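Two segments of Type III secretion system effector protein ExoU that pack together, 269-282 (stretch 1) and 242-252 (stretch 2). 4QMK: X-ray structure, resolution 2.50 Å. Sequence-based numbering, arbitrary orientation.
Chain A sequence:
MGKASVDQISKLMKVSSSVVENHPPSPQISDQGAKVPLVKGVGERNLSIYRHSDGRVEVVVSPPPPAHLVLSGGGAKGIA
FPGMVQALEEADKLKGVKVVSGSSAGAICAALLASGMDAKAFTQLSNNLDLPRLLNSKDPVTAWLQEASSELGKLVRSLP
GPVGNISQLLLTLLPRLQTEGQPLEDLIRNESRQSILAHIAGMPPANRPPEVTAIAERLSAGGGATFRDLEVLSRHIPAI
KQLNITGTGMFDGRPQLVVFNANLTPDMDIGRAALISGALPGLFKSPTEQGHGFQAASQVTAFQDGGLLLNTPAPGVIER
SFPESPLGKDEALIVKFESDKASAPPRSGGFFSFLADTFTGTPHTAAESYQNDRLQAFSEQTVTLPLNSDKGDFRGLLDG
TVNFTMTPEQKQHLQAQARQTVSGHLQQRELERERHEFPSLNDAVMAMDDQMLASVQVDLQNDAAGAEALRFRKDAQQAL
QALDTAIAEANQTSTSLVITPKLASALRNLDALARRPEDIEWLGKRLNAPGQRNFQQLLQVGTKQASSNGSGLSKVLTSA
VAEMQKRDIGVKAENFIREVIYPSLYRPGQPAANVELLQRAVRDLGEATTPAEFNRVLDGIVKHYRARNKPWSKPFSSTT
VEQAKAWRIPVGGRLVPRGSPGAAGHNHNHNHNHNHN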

# COMPACT_ATOMS: atom_id res chain seq x y z
N ASP A 269 -4.53 -2.55 -10.49
CA ASP A 269 -5.02 -3.33 -11.57
C ASP A 269 -4.81 -2.55 -12.83
O ASP A 269 -5.12 -1.35 -12.87
CB ASP A 269 -6.52 -3.57 -11.36
CG ASP A 269 -7.11 -4.48 -12.40
OD1 ASP A 269 -6.98 -5.71 -12.25
OD2 ASP A 269 -7.73 -3.98 -13.36
N ILE A 270 -4.29 -3.20 -13.86
CA ILE A 270 -3.97 -2.49 -15.10
C ILE A 270 -5.20 -2.10 -15.89
O ILE A 270 -5.20 -1.07 -16.58
CB ILE A 270 -2.96 -3.25 -15.97
CG1 ILE A 270 -3.51 -4.56 -16.50
CG2 ILE A 270 -1.71 -3.58 -15.14
CD1 ILE A 270 -2.49 -5.31 -17.36
N GLY A 271 -6.26 -2.89 -15.78
CA GLY A 271 -7.50 -2.61 -16.51
C GLY A 271 -8.12 -1.33 -16.02
O GLY A 271 -8.48 -0.45 -16.81
N ARG A 272 -8.19 -1.23 -14.71
CA ARG A 272 -8.73 -0.05 -14.05
C ARG A 272 -7.87 1.17 -14.43
O ARG A 272 -8.42 2.24 -14.74
CB ARG A 272 -8.79 -0.33 -12.54
CG ARG A 272 -9.31 0.76 -11.61
CD ARG A 272 -10.54 1.50 -12.11
NE ARG A 272 -11.72 0.66 -12.16
CZ ARG A 272 -12.60 0.50 -11.18
NH1 ARG A 272 -12.47 1.10 -10.01
NH2 ARG A 272 -13.63 -0.30 -11.39
N ALA A 273 -6.53 1.01 -14.47
CA ALA A 273 -5.62 2.08 -14.82
C ALA A 273 -5.89 2.60 -16.20
O ALA A 273 -5.80 3.82 -16.45
CB ALA A 273 -4.19 1.58 -14.80
N ALA A 274 -6.14 1.66 -17.11
CA ALA A 274 -6.39 1.97 -18.51
C ALA A 274 -7.74 2.65 -18.70
O ALA A 274 -7.89 3.50 -19.58
CB ALA A 274 -6.36 0.69 -19.34
N LEU A 275 -8.73 2.25 -17.91
CA LEU A 275 -10.02 2.87 -18.00
C LEU A 275 -9.89 4.33 -17.59
O LEU A 275 -10.46 5.22 -18.23
CB LEU A 275 -11.00 2.15 -17.08
CG LEU A 275 -12.38 2.80 -16.89
CD1 LEU A 275 -13.23 2.62 -18.14
CD2 LEU A 275 -13.06 2.13 -15.71
N ILE A 276 -9.17 4.55 -16.47
CA ILE A 276 -9.00 5.89 -15.89
C ILE A 276 -8.29 6.73 -16.93
O ILE A 276 -8.67 7.87 -17.24
CB ILE A 276 -8.06 5.88 -14.67
CG1 ILE A 276 -8.48 4.83 -13.64
CG2 ILE A 276 -7.93 7.28 -14.07
CD1 ILE A 276 -9.28 5.33 -12.50
N SER A 277 -7.25 6.14 -17.47
CA SER A 277 -6.45 6.82 -18.42
C SER A 277 -7.27 7.33 -19.55
O SER A 277 -7.15 8.47 -19.93
CB SER A 277 -5.36 5.89 -18.91
OG SER A 277 -4.64 6.49 -19.95
N GLY A 278 -8.13 6.48 -20.08
CA GLY A 278 -8.93 6.86 -21.21
C GLY A 278 -10.02 7.88 -20.93
O GLY A 278 -10.47 8.54 -21.82
N ALA A 279 -10.46 7.99 -19.68
CA ALA A 279 -11.54 8.88 -19.33
C ALA A 279 -11.13 10.14 -18.71
O ALA A 279 -11.95 10.74 -18.01
CB ALA A 279 -12.39 8.21 -18.29
N LEU A 280 -9.87 10.55 -18.77
CA LEU A 280 -9.52 11.78 -18.01
C LEU A 280 -10.35 13.04 -18.39
O LEU A 280 -10.70 13.25 -19.56
CB LEU A 280 -8.03 12.01 -18.05
CG LEU A 280 -7.38 10.88 -17.30
CD1 LEU A 280 -5.95 10.75 -17.69
CD2 LEU A 280 -7.49 11.15 -15.83
N PRO A 281 -10.75 13.83 -17.36
CA PRO A 281 -11.57 15.00 -17.60
C PRO A 281 -10.86 16.05 -18.42
O PRO A 281 -9.66 16.30 -18.19
CB PRO A 281 -11.79 15.55 -16.17
CG PRO A 281 -10.60 15.11 -15.40
CD PRO A 281 -10.33 13.74 -15.95
N GLY A 282 -11.56 16.57 -19.42
CA GLY A 282 -11.17 17.78 -20.13
C GLY A 282 -11.84 18.85 -19.30
O GLY A 282 -11.45 20.01 -19.31
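Stretch 2, residues 242-252: QLNITGTGMFD

Stretch 2 is an extended strand from Gln242 to Phe251 that runs alongside the helix 270-278 in nearly the same N-to-C direction, with the axes crossing at 25° and approaching to 7.9 Å. Beyond the helix the contact continues along the loop, and the backbones draw together: CA of Ala274 lies 6.6 Å from CA of Ile245, whereas CA of Leu280 lies 4.9 Å from CA of Gly249. Together the two stretches bury 515 Å².

Apolar packing dominates the helical half. Leu243 and Ile245 both point toward the helix; Leu243 CD2 meets Ile270 CB at 4.1 Å, while Ile245 CD1 lies 3.9 Å from Ala274 CB and Ile245 CG2 reaches Ser277 CB at 3.4 Å. Farther along, glycines permit close approach. Leu280 CD1 rests 3.7 Å from Gly247 C, in space that a CB on Gly247 would invade, and Leu280 CB lies 3.9 Å from Gly249 CA. Phe251, m at chi1, receives Pro281 over one ring face in a CH-pi contact, with Pro281 CG 3.8 Å from Phe251 CE1.

Among polar contacts, the backbone hydrogen bond from Met250 N to Pro281 O (2.7 Å, 158°) ties the strand to the loop. Ser277 OG also lies 3.0 Å from Thr246 O.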

# COMPACT_ATOMS: atom_id res chain seq x y z
N GLN A 242 7.06 -4.65 -19.09
CA GLN A 242 6.61 -3.70 -18.06
C GLN A 242 5.67 -2.74 -18.73
O GLN A 242 5.70 -2.59 -19.96
CB GLN A 242 7.75 -2.95 -17.45
CG GLN A 242 8.77 -3.85 -16.81
CD GLN A 242 9.96 -3.06 -16.37
OE1 GLN A 242 9.83 -1.99 -15.79
NE2 GLN A 242 11.11 -3.55 -16.68
N LEU A 243 4.85 -2.07 -17.94
CA LEU A 243 3.82 -1.22 -18.52
C LEU A 243 3.74 0.11 -17.83
O LEU A 243 3.80 0.16 -16.60
CB LEU A 243 2.47 -1.91 -18.42
CG LEU A 243 1.21 -1.13 -18.83
CD1 LEU A 243 1.22 -0.84 -20.31
CD2 LEU A 243 -0.02 -1.94 -18.48
N ASN A 244 3.62 1.18 -18.63
CA ASN A 244 3.28 2.51 -18.16
C ASN A 244 2.02 2.92 -18.82
O ASN A 244 1.93 2.97 -20.03
CB ASN A 244 4.28 3.54 -18.64
CG ASN A 244 5.50 3.51 -17.88
OD1 ASN A 244 5.55 4.00 -16.79
ND2 ASN A 244 6.49 2.91 -18.42
N ILE A 245 1.06 3.33 -18.02
CA ILE A 245 -0.12 3.91 -18.53
C ILE A 245 -0.10 5.38 -18.10
O ILE A 245 0.14 5.72 -16.94
CB ILE A 245 -1.32 3.17 -18.02
CG1 ILE A 245 -1.32 1.83 -18.67
CG2 ILE A 245 -2.61 3.94 -18.36
CD1 ILE A 245 -2.62 1.06 -18.50
N THR A 246 -0.36 6.26 -19.05
CA THR A 246 -0.23 7.68 -18.84
C THR A 246 -1.37 8.47 -19.37
O THR A 246 -2.10 8.01 -20.23
CB THR A 246 1.05 8.14 -19.56
OG1 THR A 246 2.15 7.47 -18.95
CG2 THR A 246 1.26 9.61 -19.42
N GLY A 247 -1.55 9.67 -18.88
CA GLY A 247 -2.55 10.54 -19.44
C GLY A 247 -2.60 11.89 -18.85
O GLY A 247 -2.02 12.14 -17.80
N THR A 248 -3.35 12.76 -19.48
CA THR A 248 -3.41 14.13 -19.02
C THR A 248 -4.82 14.58 -18.82
O THR A 248 -5.60 14.55 -19.74
CB THR A 248 -2.76 15.03 -20.05
OG1 THR A 248 -1.43 14.55 -20.29
CG2 THR A 248 -2.73 16.47 -19.56
N GLY A 249 -5.13 15.04 -17.63
CA GLY A 249 -6.45 15.49 -17.33
C GLY A 249 -6.44 16.94 -16.96
O GLY A 249 -5.40 17.52 -16.75
N MET A 250 -7.63 17.52 -16.88
CA MET A 250 -7.81 18.89 -16.44
C MET A 250 -8.48 18.89 -15.07
O MET A 250 -9.58 18.41 -14.91
CB MET A 250 -8.61 19.67 -17.47
CG MET A 250 -7.74 20.32 -18.53
SD MET A 250 -6.98 21.86 -17.95
CE MET A 250 -5.94 22.16 -19.35
N PHE A 251 -7.84 19.50 -14.09
CA PHE A 251 -8.31 19.48 -12.74
C PHE A 251 -8.19 20.87 -12.20
O PHE A 251 -7.08 21.37 -12.04
CB PHE A 251 -7.43 18.55 -11.94
CG PHE A 251 -7.46 17.09 -12.40
CD1 PHE A 251 -8.43 16.21 -11.95
CD2 PHE A 251 -6.45 16.59 -13.18
CE1 PHE A 251 -8.43 14.88 -12.32
CE2 PHE A 251 -6.44 15.26 -13.56
CZ PHE A 251 -7.43 14.41 -13.13
N ASP A 252 -9.33 21.51 -11.90
CA ASP A 252 -9.34 22.85 -11.32
C ASP A 252 -8.62 23.88 -12.20
O ASP A 252 -7.90 24.76 -11.70
CB ASP A 252 -8.74 22.81 -9.89
CG ASP A 252 -8.80 24.17 -9.18
OD1 ASP A 252 -9.87 24.81 -9.19
OD2 ASP A 252 -7.76 24.60 -8.63
O HOH W 1 -8.82 14.05 -20.89